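Long-range contacts in esterase (Rhizomucor miehei, PDB 4WY5), which probably hydrolyses carboxylic esters as a carboxylesterase of the alpha/beta hydrolase fold: residues T185-Y190 with V312-D317; P253-T258 with D281-R286. All coordinates share one frame; numbering follows the deposited sequence.

Contact 1 (T185-Y190 with V312-D317)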
loop_
_atom_site.group_PDB
_atom_site.type_symbol
_atom_site.label_atom_id
_atom_site.label_comp_id
_atom_site.label_asym_id
_atom_site.label_seq_id
_atom_site.Cartn_x
_atom_site.Cartn_y
_atom_site.Cartn_z
ATOM N N THR A 185 -17.450 -0.537 3.887
ATOM C CA THR A 185 -16.006 -0.460 4.161
ATOM C C THR A 185 -15.647 0.884 4.839
ATOM O O THR A 185 -16.357 1.877 4.685
ATOM C CB THR A 185 -15.154 -0.670 2.852
ATOM O OG1 THR A 185 -13.773 -0.910 3.177
ATOM C CG2 THR A 185 -15.267 0.519 1.907
ATOM N N GLN A 186 -14.590 0.874 5.653
ATOM C CA GLN A 186 -14.057 2.080 6.288
ATOM C C GLN A 186 -12.606 2.314 5.808
ATOM O O GLN A 186 -11.782 1.391 5.841
ATOM C CB GLN A 186 -14.100 1.961 7.824
ATOM C CG GLN A 186 -13.462 0.666 8.419
ATOM C CD GLN A 186 -13.525 0.579 9.968
ATOM O OE1 GLN A 186 -13.296 1.565 10.680
ATOM N NE2 GLN A 186 -13.836 -0.616 10.483
ATOM N N VAL A 187 -12.304 3.531 5.352
ATOM C CA VAL A 187 -10.953 3.897 4.898
ATOM C C VAL A 187 -10.354 4.925 5.865
ATOM O O VAL A 187 -10.891 6.033 6.029
ATOM C CB VAL A 187 -10.954 4.465 3.443
ATOM C CG1 VAL A 187 -9.553 4.893 3.025
ATOM C CG2 VAL A 187 -11.525 3.438 2.444
ATOM N N LEU A 188 -9.266 4.548 6.533
ATOM C CA LEU A 188 -8.744 5.324 7.661
ATOM C C LEU A 188 -7.326 5.828 7.378
ATOM O O LEU A 188 -6.374 5.051 7.435
ATOM C CB LEU A 188 -8.753 4.470 8.949
ATOM C CG LEU A 188 -9.990 3.581 9.234
ATOM C CD1 LEU A 188 -9.833 2.707 10.495
ATOM C CD2 LEU A 188 -11.312 4.371 9.309
ATOM N N ILE A 189 -7.182 7.123 7.085
ATOM C CA ILE A 189 -5.879 7.705 6.696
ATOM C C ILE A 189 -5.230 8.444 7.882
ATOM O O ILE A 189 -5.716 9.500 8.305
ATOM C CB ILE A 189 -6.033 8.670 5.472
ATOM C CG1 ILE A 189 -6.790 7.980 4.327
ATOM C CG2 ILE A 189 -4.690 9.146 4.940
ATOM C CD1 ILE A 189 -7.407 8.956 3.338
ATOM N N TYR A 190 -4.147 7.863 8.423
ATOM C CA TYR A 190 -3.489 8.310 9.674
ATOM C C TYR A 190 -4.445 8.835 10.790
ATOM O O TYR A 190 -4.421 10.020 11.123
ATOM C CB TYR A 190 -2.388 9.378 9.381
ATOM C CG TYR A 190 -2.639 10.400 8.260
ATOM C CD1 TYR A 190 -3.538 11.461 8.423
ATOM C CD2 TYR A 190 -1.924 10.336 7.062
ATOM C CE1 TYR A 190 -3.749 12.402 7.406
ATOM C CE2 TYR A 190 -2.125 11.283 6.032
ATOM C CZ TYR A 190 -3.042 12.309 6.209
ATOM O OH TYR A 190 -3.258 13.250 5.196
ATOM N N VAL A 312 -8.490 3.998 -4.508
ATOM C CA VAL A 312 -9.437 3.826 -5.610
ATOM C C VAL A 312 -9.625 2.348 -5.955
ATOM O O VAL A 312 -10.755 1.900 -6.171
ATOM C CB VAL A 312 -8.985 4.618 -6.870
ATOM C CG1 VAL A 312 -9.742 4.176 -8.125
ATOM C CG2 VAL A 312 -9.169 6.118 -6.636
ATOM N N ALA A 313 -8.535 1.581 -5.970
ATOM C CA ALA A 313 -8.636 0.166 -6.321
ATOM C C ALA A 313 -9.358 -0.655 -5.240
ATOM O O ALA A 313 -10.059 -1.618 -5.559
ATOM C CB ALA A 313 -7.248 -0.413 -6.591
ATOM N N HIS A 314 -9.198 -0.258 -3.974
ATOM C CA HIS A 314 -9.875 -0.915 -2.849
ATOM C C HIS A 314 -11.377 -0.642 -2.862
ATOM O O HIS A 314 -12.190 -1.543 -2.606
ATOM C CB HIS A 314 -9.285 -0.446 -1.503
ATOM C CG HIS A 314 -10.138 -0.795 -0.323
ATOM N ND1 HIS A 314 -10.091 -2.027 0.297
ATOM C CD2 HIS A 314 -11.077 -0.073 0.341
ATOM C CE1 HIS A 314 -10.962 -2.047 1.298
ATOM N NE2 HIS A 314 -11.570 -0.875 1.347
ATOM N N LEU A 315 -11.741 0.605 -3.147
ATOM C CA LEU A 315 -13.148 0.965 -3.245
ATOM C C LEU A 315 -13.843 0.218 -4.388
ATOM O O LEU A 315 -14.950 -0.287 -4.225
ATOM C CB LEU A 315 -13.301 2.482 -3.419
ATOM C CG LEU A 315 -12.982 3.312 -2.162
ATOM C CD1 LEU A 315 -12.940 4.801 -2.461
ATOM C CD2 LEU A 315 -14.031 3.042 -1.111
ATOM N N ARG A 316 -13.181 0.102 -5.532
ATOM C CA ARG A 316 -13.797 -0.561 -6.679
ATOM C C ARG A 316 -13.889 -2.080 -6.475
ATOM O O ARG A 316 -14.816 -2.722 -6.966
ATOM C CB ARG A 316 -13.032 -0.186 -7.957
ATOM C CG ARG A 316 -13.216 1.324 -8.306
ATOM C CD ARG A 316 -12.469 1.797 -9.573
ATOM N NE ARG A 316 -12.846 1.032 -10.763
ATOM C CZ ARG A 316 -13.946 1.243 -11.489
ATOM N NH1 ARG A 316 -14.810 2.191 -11.148
ATOM N NH2 ARG A 316 -14.197 0.486 -12.547
ATOM N N ASP A 317 -12.980 -2.635 -5.684
ATOM C CA ASP A 317 -13.044 -4.052 -5.292
ATOM C C ASP A 317 -14.256 -4.339 -4.392
ATOM O O ASP A 317 -14.951 -5.345 -4.566
ATOM C CB ASP A 317 -11.739 -4.461 -4.589
ATOM C CG ASP A 317 -11.694 -5.948 -4.227
ATOM O OD1 ASP A 317 -11.160 -6.763 -5.017
ATOM O OD2 ASP A 317 -12.180 -6.299 -3.128
#
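His314 and Thr185 meet tip to tip, and the contact is organised around this one polar grip between a helix and a sheet strand. The imidazole leaves the helix with CG anti to the backbone N (chi1 165°), which carries the ring toward the strand. There NE2 donates to Thr185 OG1 over 2.9 Å, with the hydroxyl oxygen at the ring edge and only 9° out of the imidazole plane. The hydroxyl has a second partner: it donates to the carbonyl O of Pro253, so a buried group serves as acceptor and donor at once. The CD2 corner of the same ring approaches Val187 obliquely, 4.1 Å from CG2. Next along the helix, Leu315 starts off at an angle to the strand, but its end bends nearer. Its CD2 lies 4.1 Å from Thr185 CG2, the two side chains crossing at about a right angle, and 4.4 Å from Val187 CG2. The methyl groups thus pack beside the hydrogen bond. Helix 302-319 here runs antiparallel to strand 185-189, at 172°, with the axes 10.3 Å apart, a spacing usual for a helix layered on a beta-sheet. Leu315 also rests on Ala156 of strand 155-160 and His314 on Leu255 of strand 254-259, so this helix packs against three neighbouring strands of the central sheet of the alpha/beta hydrolase fold.

Contact 2 (P253-T258 with D281-R286). With SO4 (sulfate ion), chain C.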
loop_
_atom_site.group_PDB
_atom_site.type_symbol
_atom_site.label_atom_id
_atom_site.label_comp_id
_atom_site.label_asym_id
_atom_site.label_seq_id
_atom_site.Cartn_x
_atom_site.Cartn_y
_atom_site.Cartn_z
ATOM N N PRO A 253 -15.045 -4.209 6.733
ATOM C CA PRO A 253 -13.648 -4.370 6.286
ATOM C C PRO A 253 -12.898 -3.040 6.225
ATOM O O PRO A 253 -13.461 -2.045 5.768
ATOM C CB PRO A 253 -13.786 -4.969 4.884
ATOM C CG PRO A 253 -15.112 -5.655 4.887
ATOM C CD PRO A 253 -15.999 -4.835 5.797
ATOM N N ALA A 254 -11.637 -3.031 6.652
ATOM C CA ALA A 254 -10.912 -1.782 6.853
ATOM C C ALA A 254 -9.706 -1.675 5.947
ATOM O O ALA A 254 -9.087 -2.685 5.615
ATOM C CB ALA A 254 -10.471 -1.661 8.313
ATOM N N LEU A 255 -9.388 -0.446 5.536
ATOM C CA LEU A 255 -8.107 -0.128 4.886
ATOM C C LEU A 255 -7.454 0.980 5.700
ATOM O O LEU A 255 -8.055 2.037 5.892
ATOM C CB LEU A 255 -8.304 0.288 3.419
ATOM C CG LEU A 255 -7.085 0.804 2.637
ATOM C CD1 LEU A 255 -5.949 -0.255 2.475
ATOM C CD2 LEU A 255 -7.499 1.372 1.281
ATOM N N LEU A 256 -6.262 0.735 6.235
ATOM C CA LEU A 256 -5.622 1.735 7.096
ATOM C C LEU A 256 -4.231 2.150 6.604
ATOM O O LEU A 256 -3.412 1.306 6.251
ATOM C CB LEU A 256 -5.547 1.215 8.529
ATOM C CG LEU A 256 -5.140 2.168 9.651
ATOM C CD1 LEU A 256 -5.735 1.659 10.937
ATOM C CD2 LEU A 256 -3.630 2.221 9.818
ATOM N N PHE A 257 -3.998 3.466 6.543
ATOM C CA PHE A 257 -2.684 4.022 6.192
ATOM C C PHE A 257 -2.076 4.678 7.408
ATOM O O PHE A 257 -2.780 5.361 8.172
ATOM C CB PHE A 257 -2.758 5.061 5.075
ATOM C CG PHE A 257 -3.236 4.517 3.743
ATOM C CD1 PHE A 257 -2.318 4.088 2.783
ATOM C CD2 PHE A 257 -4.591 4.439 3.458
ATOM C CE1 PHE A 257 -2.742 3.599 1.554
ATOM C CE2 PHE A 257 -5.030 3.952 2.227
ATOM C CZ PHE A 257 -4.103 3.529 1.271
ATOM N N THR A 258 -0.766 4.497 7.555
ATOM C CA THR A 258 -0.003 5.128 8.617
ATOM C C THR A 258 1.190 5.860 7.975
ATOM O O THR A 258 1.640 5.470 6.895
ATOM C CB THR A 258 0.433 4.067 9.642
ATOM O OG1 THR A 258 -0.128 4.378 10.920
ATOM C CG2 THR A 258 1.923 3.936 9.715
ATOM N N ASP A 281 -11.704 -7.985 8.686
ATOM C CA ASP A 281 -10.797 -7.908 7.539
ATOM C C ASP A 281 -10.034 -6.574 7.486
ATOM O O ASP A 281 -10.639 -5.525 7.277
ATOM C CB ASP A 281 -11.584 -8.092 6.241
ATOM C CG ASP A 281 -11.641 -9.546 5.788
ATOM O OD1 ASP A 281 -11.220 -10.441 6.556
ATOM O OD2 ASP A 281 -12.109 -9.794 4.656
ATOM N N VAL A 282 -8.710 -6.620 7.648
ATOM C CA VAL A 282 -7.878 -5.408 7.693
ATOM C C VAL A 282 -6.660 -5.480 6.760
ATOM O O VAL A 282 -5.884 -6.439 6.815
ATOM C CB VAL A 282 -7.364 -5.130 9.131
ATOM C CG1 VAL A 282 -6.510 -3.860 9.176
ATOM C CG2 VAL A 282 -8.525 -5.013 10.077
ATOM N N ALA A 283 -6.530 -4.487 5.879
ATOM C CA ALA A 283 -5.302 -4.250 5.124
ATOM C C ALA A 283 -4.682 -2.961 5.646
ATOM O O ALA A 283 -5.284 -1.899 5.536
ATOM C CB ALA A 283 -5.578 -4.143 3.611
ATOM N N ALA A 284 -3.474 -3.055 6.191
ATOM C CA ALA A 284 -2.818 -1.920 6.829
ATOM C C ALA A 284 -1.378 -1.811 6.341
ATOM O O ALA A 284 -0.695 -2.830 6.227
ATOM C CB ALA A 284 -2.858 -2.078 8.361
ATOM N N VAL A 285 -0.933 -0.591 6.022
ATOM C CA VAL A 285 0.442 -0.333 5.565
ATOM C C VAL A 285 1.048 0.910 6.226
ATOM O O VAL A 285 0.319 1.870 6.525
ATOM C CB VAL A 285 0.531 -0.130 4.009
ATOM C CG1 VAL A 285 0.239 -1.417 3.262
ATOM C CG2 VAL A 285 -0.400 0.992 3.534
ATOM N N ARG A 286 2.368 0.881 6.450
ATOM C CA ARG A 286 3.148 2.064 6.842
ATOM C C ARG A 286 3.800 2.665 5.591
ATOM O O ARG A 286 4.531 1.960 4.871
ATOM C CB ARG A 286 4.237 1.726 7.883
ATOM C CG ARG A 286 5.099 2.938 8.319
ATOM C CD ARG A 286 6.325 2.547 9.175
ATOM N NE ARG A 286 5.912 2.012 10.469
ATOM C CZ ARG A 286 6.727 1.707 11.472
ATOM N NH1 ARG A 286 8.039 1.879 11.357
ATOM N NH2 ARG A 286 6.213 1.240 12.609
HETATM S S SO4 C . 10.378 0.155 13.921
HETATM O O1 SO4 C . 9.918 1.486 13.501
HETATM O O2 SO4 C . 9.206 -0.706 14.150
HETATM O O3 SO4 C . 11.206 -0.383 12.837
HETATM O O4 SO4 C . 11.181 0.257 15.150
#
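Phe257 and Val285 come together through their first torsions: the phenyl CG stands anti to its own carbonyl carbon (chi1 -64°), while Val285 CG2 takes the slot between backbone N and carbonyl carbon. They lie side by side, with CG2 meeting the ring obliquely at CD1, 3.7 Å away. On the other face of the sheet, Arg286 extends with CG anti to the backbone N and bends at chi3 (-67°). Thr258 CG2 packs alongside its aliphatic part, 3.6 Å from CG, and NH1 donates in the guanidinium plane to O1 of a sulfate, probably from the crystallisation liquor, over 2.9 Å. Arg286 NE pairs with Glu269. Arg286 NH1 of the second subunit binds the same sulfate, whose charge should ease the closeness of the two guanidinium groups. The backbones are joined by five hydrogen bonds, from Ala254 N to Asp281 O (2.8 Å) at one end to Thr258 N and Val285 O (3.0 Å) at the other, the most bent at 144°. Ala254 and Leu256 each use both N-H and C=O, the parallel pattern. Val285 and Arg286 pair in an antiparallel ladder with a strand of the second subunit, carrying the sheet across the interface. Strands 254-259 and 282-287, linked by helix 265-277, form a beta-alpha-beta unit of the alpha/beta hydrolase fold; the chain beyond them carries Asp262 and His292, which with Ser161 probably form the catalytic triad.

In the fold
Followed from the N terminus, the chain passes through the earlier strands of the sheet and reaches 185-190, a segment separated from its partner 312-317 by 121 residues. Within that long loop, 253-258 and 281-286 pair across 22 residues, so contact 2 is nested inside contact 1 and the two do not cross. Helix 302-319 then returns over the sheet and closes the outer loop. The contacts are adjoining parts of one sheet and its covering helix: strands 185-189 and 254-259 are neighbours, joined for example by Leu188 N and Leu255 O at 2.9 Å. Together they illustrate how the last two strands finish one side of the sheet and the late helix packs on it.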